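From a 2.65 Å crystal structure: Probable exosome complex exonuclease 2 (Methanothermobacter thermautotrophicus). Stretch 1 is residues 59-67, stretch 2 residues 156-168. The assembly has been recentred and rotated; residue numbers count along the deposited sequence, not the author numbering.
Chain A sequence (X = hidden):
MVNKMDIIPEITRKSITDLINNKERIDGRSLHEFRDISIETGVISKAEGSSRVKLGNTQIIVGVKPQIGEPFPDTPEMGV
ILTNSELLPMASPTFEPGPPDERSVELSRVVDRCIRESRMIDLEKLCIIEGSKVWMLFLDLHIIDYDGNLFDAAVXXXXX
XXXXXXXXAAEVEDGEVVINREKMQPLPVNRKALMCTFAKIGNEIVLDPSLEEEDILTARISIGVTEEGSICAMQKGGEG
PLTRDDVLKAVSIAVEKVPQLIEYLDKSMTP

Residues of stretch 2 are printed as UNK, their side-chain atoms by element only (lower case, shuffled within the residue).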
# COMPACT_ATOMS: atom_id res chain seq x y z
N GLN A 59 8.76 3.95 -28.14
CA GLN A 59 8.20 2.63 -28.39
C GLN A 59 7.23 2.22 -27.29
O GLN A 59 7.56 2.28 -26.11
CB GLN A 59 9.32 1.61 -28.53
CG GLN A 59 8.85 0.24 -28.94
CD GLN A 59 10.00 -0.68 -29.29
OE1 GLN A 59 11.10 -0.23 -29.60
NE2 GLN A 59 9.74 -1.97 -29.27
N ILE A 60 6.04 1.80 -27.70
CA ILE A 60 5.01 1.38 -26.77
C ILE A 60 4.41 0.06 -27.24
O ILE A 60 4.08 -0.09 -28.41
CB ILE A 60 3.88 2.45 -26.64
CG1 ILE A 60 4.40 3.71 -25.95
CG2 ILE A 60 2.67 1.91 -25.87
CD1 ILE A 60 3.37 4.81 -25.86
N ILE A 61 4.28 -0.88 -26.32
CA ILE A 61 3.54 -2.10 -26.57
C ILE A 61 2.23 -2.09 -25.78
O ILE A 61 2.22 -1.80 -24.59
CB ILE A 61 4.36 -3.33 -26.21
CG1 ILE A 61 5.56 -3.44 -27.16
CG2 ILE A 61 3.49 -4.59 -26.24
CD1 ILE A 61 6.64 -4.33 -26.66
N VAL A 62 1.13 -2.39 -26.46
CA VAL A 62 -0.16 -2.42 -25.81
C VAL A 62 -0.76 -3.81 -25.91
O VAL A 62 -0.72 -4.44 -26.96
CB VAL A 62 -1.14 -1.37 -26.41
CG1 VAL A 62 -2.53 -1.51 -25.80
CG2 VAL A 62 -0.61 0.03 -26.19
N GLY A 63 -1.31 -4.30 -24.81
CA GLY A 63 -2.06 -5.54 -24.82
C GLY A 63 -3.49 -5.29 -24.41
O GLY A 63 -3.77 -4.43 -23.56
N VAL A 64 -4.41 -6.04 -25.01
CA VAL A 64 -5.82 -5.97 -24.65
C VAL A 64 -6.21 -7.34 -24.09
O VAL A 64 -6.14 -8.35 -24.80
CB VAL A 64 -6.73 -5.59 -25.84
CG1 VAL A 64 -8.18 -5.46 -25.37
CG2 VAL A 64 -6.29 -4.30 -26.48
N LYS A 65 -6.62 -7.36 -22.82
CA LYS A 65 -6.97 -8.60 -22.13
C LYS A 65 -8.40 -8.55 -21.62
O LYS A 65 -8.69 -7.87 -20.64
CB LYS A 65 -6.01 -8.87 -20.96
CG LYS A 65 -4.55 -9.12 -21.37
CD LYS A 65 -4.38 -10.41 -22.17
CE LYS A 65 -4.47 -11.66 -21.30
NZ LYS A 65 -4.19 -12.89 -22.10
N PRO A 66 -9.32 -9.27 -22.31
CA PRO A 66 -10.73 -9.33 -21.96
C PRO A 66 -10.97 -10.25 -20.77
O PRO A 66 -10.30 -11.27 -20.61
CB PRO A 66 -11.36 -9.95 -23.20
CG PRO A 66 -10.29 -10.80 -23.75
CD PRO A 66 -9.04 -10.01 -23.55
N GLN A 67 -11.93 -9.87 -19.94
CA GLN A 67 -12.22 -10.60 -18.73
C GLN A 67 -13.69 -10.39 -18.36
O GLN A 67 -14.30 -9.38 -18.73
CB GLN A 67 -11.32 -10.09 -17.62
CG GLN A 67 -11.20 -11.00 -16.42
CD GLN A 67 -10.28 -10.41 -15.38
OE1 GLN A 67 -9.17 -9.98 -15.70
NE2 GLN A 67 -10.74 -10.36 -14.14
N UNK A 156 -2.26 5.71 -30.57
CA UNK A 156 -2.08 4.97 -31.80
C UNK A 156 -1.99 3.46 -31.54
O UNK A 156 -2.63 2.67 -32.24
c UNK A 156 -0.53 5.06 -33.97
c UNK A 156 -1.79 4.95 -34.84
c UNK A 156 -0.83 5.47 -32.53
c UNK A 156 0.44 6.05 -34.56
N UNK A 157 -1.21 3.08 -30.53
CA UNK A 157 -1.00 1.68 -30.17
C UNK A 157 -2.26 1.04 -29.54
O UNK A 157 -2.57 -0.12 -29.82
c UNK A 157 0.19 1.54 -29.24
N UNK A 158 -2.96 1.81 -28.71
CA UNK A 158 -4.17 1.34 -28.07
C UNK A 158 -5.25 1.10 -29.12
O UNK A 158 -5.86 0.03 -29.15
c UNK A 158 -5.83 1.73 -26.23
c UNK A 158 -4.68 2.33 -27.04
o UNK A 158 -3.61 2.69 -26.16
N UNK A 159 -5.45 2.08 -30.00
CA UNK A 159 -6.38 1.92 -31.12
C UNK A 159 -5.99 0.70 -31.95
O UNK A 159 -6.85 -0.14 -32.26
c UNK A 159 -7.25 4.29 -31.21
c UNK A 159 -7.23 2.94 -33.28
c UNK A 159 -6.50 3.21 -31.98
N UNK A 160 -4.71 0.60 -32.30
CA UNK A 160 -4.24 -0.53 -33.10
C UNK A 160 -4.55 -1.86 -32.40
O UNK A 160 -5.11 -2.77 -33.01
c UNK A 160 -2.75 -0.41 -33.39
N UNK A 161 -4.22 -1.94 -31.11
CA UNK A 161 -4.44 -3.16 -30.34
C UNK A 161 -5.93 -3.55 -30.27
O UNK A 161 -6.28 -4.73 -30.34
c UNK A 161 -3.87 -3.01 -28.95
N UNK A 162 -6.79 -2.54 -30.15
CA UNK A 162 -8.23 -2.76 -30.08
C UNK A 162 -8.77 -3.36 -31.37
O UNK A 162 -9.65 -4.22 -31.34
c UNK A 162 -9.49 -1.90 -27.33
c UNK A 162 -9.34 0.46 -28.17
c UNK A 162 -8.85 -0.97 -28.32
c UNK A 162 -8.96 -1.45 -29.77
N UNK A 163 -8.23 -2.89 -32.49
CA UNK A 163 -8.61 -3.39 -33.80
C UNK A 163 -8.13 -4.83 -34.00
O UNK A 163 -8.78 -5.63 -34.69
c UNK A 163 -7.99 -0.09 -35.73
c UNK A 163 -10.23 -1.09 -34.96
c UNK A 163 -8.80 -1.35 -35.51
c UNK A 163 -7.99 -2.48 -34.85
N UNK A 164 -6.99 -5.14 -33.38
CA UNK A 164 -6.37 -6.46 -33.44
C UNK A 164 -7.06 -7.46 -32.53
O UNK A 164 -6.87 -8.67 -32.67
c UNK A 164 -4.17 -7.69 -33.19
o UNK A 164 -3.75 -8.23 -32.14
o UNK A 164 -4.03 -8.19 -34.33
c UNK A 164 -4.89 -6.36 -33.07
N UNK A 165 -7.86 -6.96 -31.58
CA UNK A 165 -8.46 -7.81 -30.56
C UNK A 165 -9.51 -8.76 -31.13
O UNK A 165 -10.36 -8.37 -31.93
c UNK A 165 -9.46 -7.87 -28.25
o UNK A 165 -8.11 -6.04 -28.94
c UNK A 165 -9.07 -6.98 -29.41
N UNK A 166 -9.39 -10.02 -30.72
CA UNK A 166 -10.40 -11.05 -30.98
C UNK A 166 -10.77 -11.66 -29.63
O UNK A 166 -9.88 -12.02 -28.86
n UNK A 166 -9.32 -9.00 -36.86
n UNK A 166 -9.78 -8.57 -34.65
c UNK A 166 -10.56 -11.30 -34.25
n UNK A 166 -10.09 -10.71 -35.51
c UNK A 166 -9.73 -9.43 -35.67
c UNK A 166 -9.39 -11.63 -33.30
c UNK A 166 -9.86 -12.13 -31.93
N UNK A 167 -12.06 -11.77 -29.34
CA UNK A 167 -12.52 -12.34 -28.07
C UNK A 167 -13.51 -13.49 -28.26
O UNK A 167 -14.26 -13.49 -29.23
c UNK A 167 -12.11 -10.22 -26.76
c UNK A 167 -13.14 -11.28 -27.12
c UNK A 167 -15.30 -9.98 -26.69
c UNK A 167 -14.40 -10.66 -27.71
N UNK A 168 -13.50 -14.47 -27.34
CA UNK A 168 -14.43 -15.60 -27.44
C UNK A 168 -15.89 -15.16 -27.33
O UNK A 168 -16.20 -14.18 -26.65
c UNK A 168 -14.04 -16.48 -26.25
c UNK A 168 -13.37 -15.57 -25.30
c UNK A 168 -12.64 -14.58 -26.15

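Position 156 carries four carbons, forked at the second, and its side chain is out of reach of stretch 1: Leu156. Position 157 has a single carbon; this CB, on a CA-to-CB bond that points toward the strand, lies 3.5 Å from Val62 CG2 and 4.2 Å from Ile60 CG2. One carbon alone makes it Ala157.

At 158 the first carbon bears one oxygen and one carbon. The CA-to-CB bond is sideways to the strand, the side-chain oxygen of 158 lies 4.0 Å from Val62 CG2, and the backbone N of 158 is 3.9 Å from that same Val62 CG2. The branching is that of threonine, Thr158, and its OG1 is hydrogen-bonded to a residue just outside the stretches. Position 159 has three carbons, one bearing the other two, and its CA-to-CB bond points away from the strand: Val159. Position 160, one carbon on a sideways CA-to-CB bond and beyond contact, is Ala160.

Position 161 again has one carbon. Its CB lies 3.7 Å from both Val62 CG1 and Val64 CG2, bridging two strand residues, and with nothing beyond CB it is Ala161. Position 162 has four carbons forked at the second; its CA-to-CB bond is sideways, but the end of the chain comes nearer, one terminal carbon of 162 reaching 4.1 Å from Val64 CG2. This is Leu162, and that carbon is CD2. Position 163 has the same four-carbon fork but is out of reach: Leu163, with chi1 at -97°, between wells.

At 164, two carbons, the second carrying two oxygens, make a carboxylate one carbon beyond CB, so this is Asp164, whose oxygens are hydrogen-bonded elsewhere in the structure. Position 165 has a carbon bearing one oxygen and one carbon, and its one oxygen lies 3.4 Å from Val64 CB: Thr165. Thr165 OG1 also donates to Ala161 O at 2.7 Å.

Position 166 shows three carbons, a nitrogen, then a carbon with two more nitrogens, a guanidinium: Arg166. Its CA-to-CB bond points away from the strand, and NH1 donates to Leu163 O at 3.1 Å and Thr165 O at 2.8 Å. Position 167 has four carbons forked at the first, one arm two carbons long; the one-carbon arm of 167 packs 3.6 Å from Pro66 CG. This is Ile167, and the arm is CG2. At 168 three carbons close a ring onto the backbone N, giving Pro168.

The contact is packing without a hydrogen bond between the stretches. Alternation along the strand turns Ile60, Val62, Val64 and Pro66 toward stretch 2, while Ile61 and Lys65 point away. The strand and helix axes come within 7.8 Å, their N-to-C directions differing by 36°. The CB atoms of Ala157 and Ala161, one helical turn apart, meet the valine methyls. Beyond the helix, Ile167 extends the apolar contact to Pro66; 403 Å² is buried in all.

Stretch 2 (156-168) LATVAALLDTRIP
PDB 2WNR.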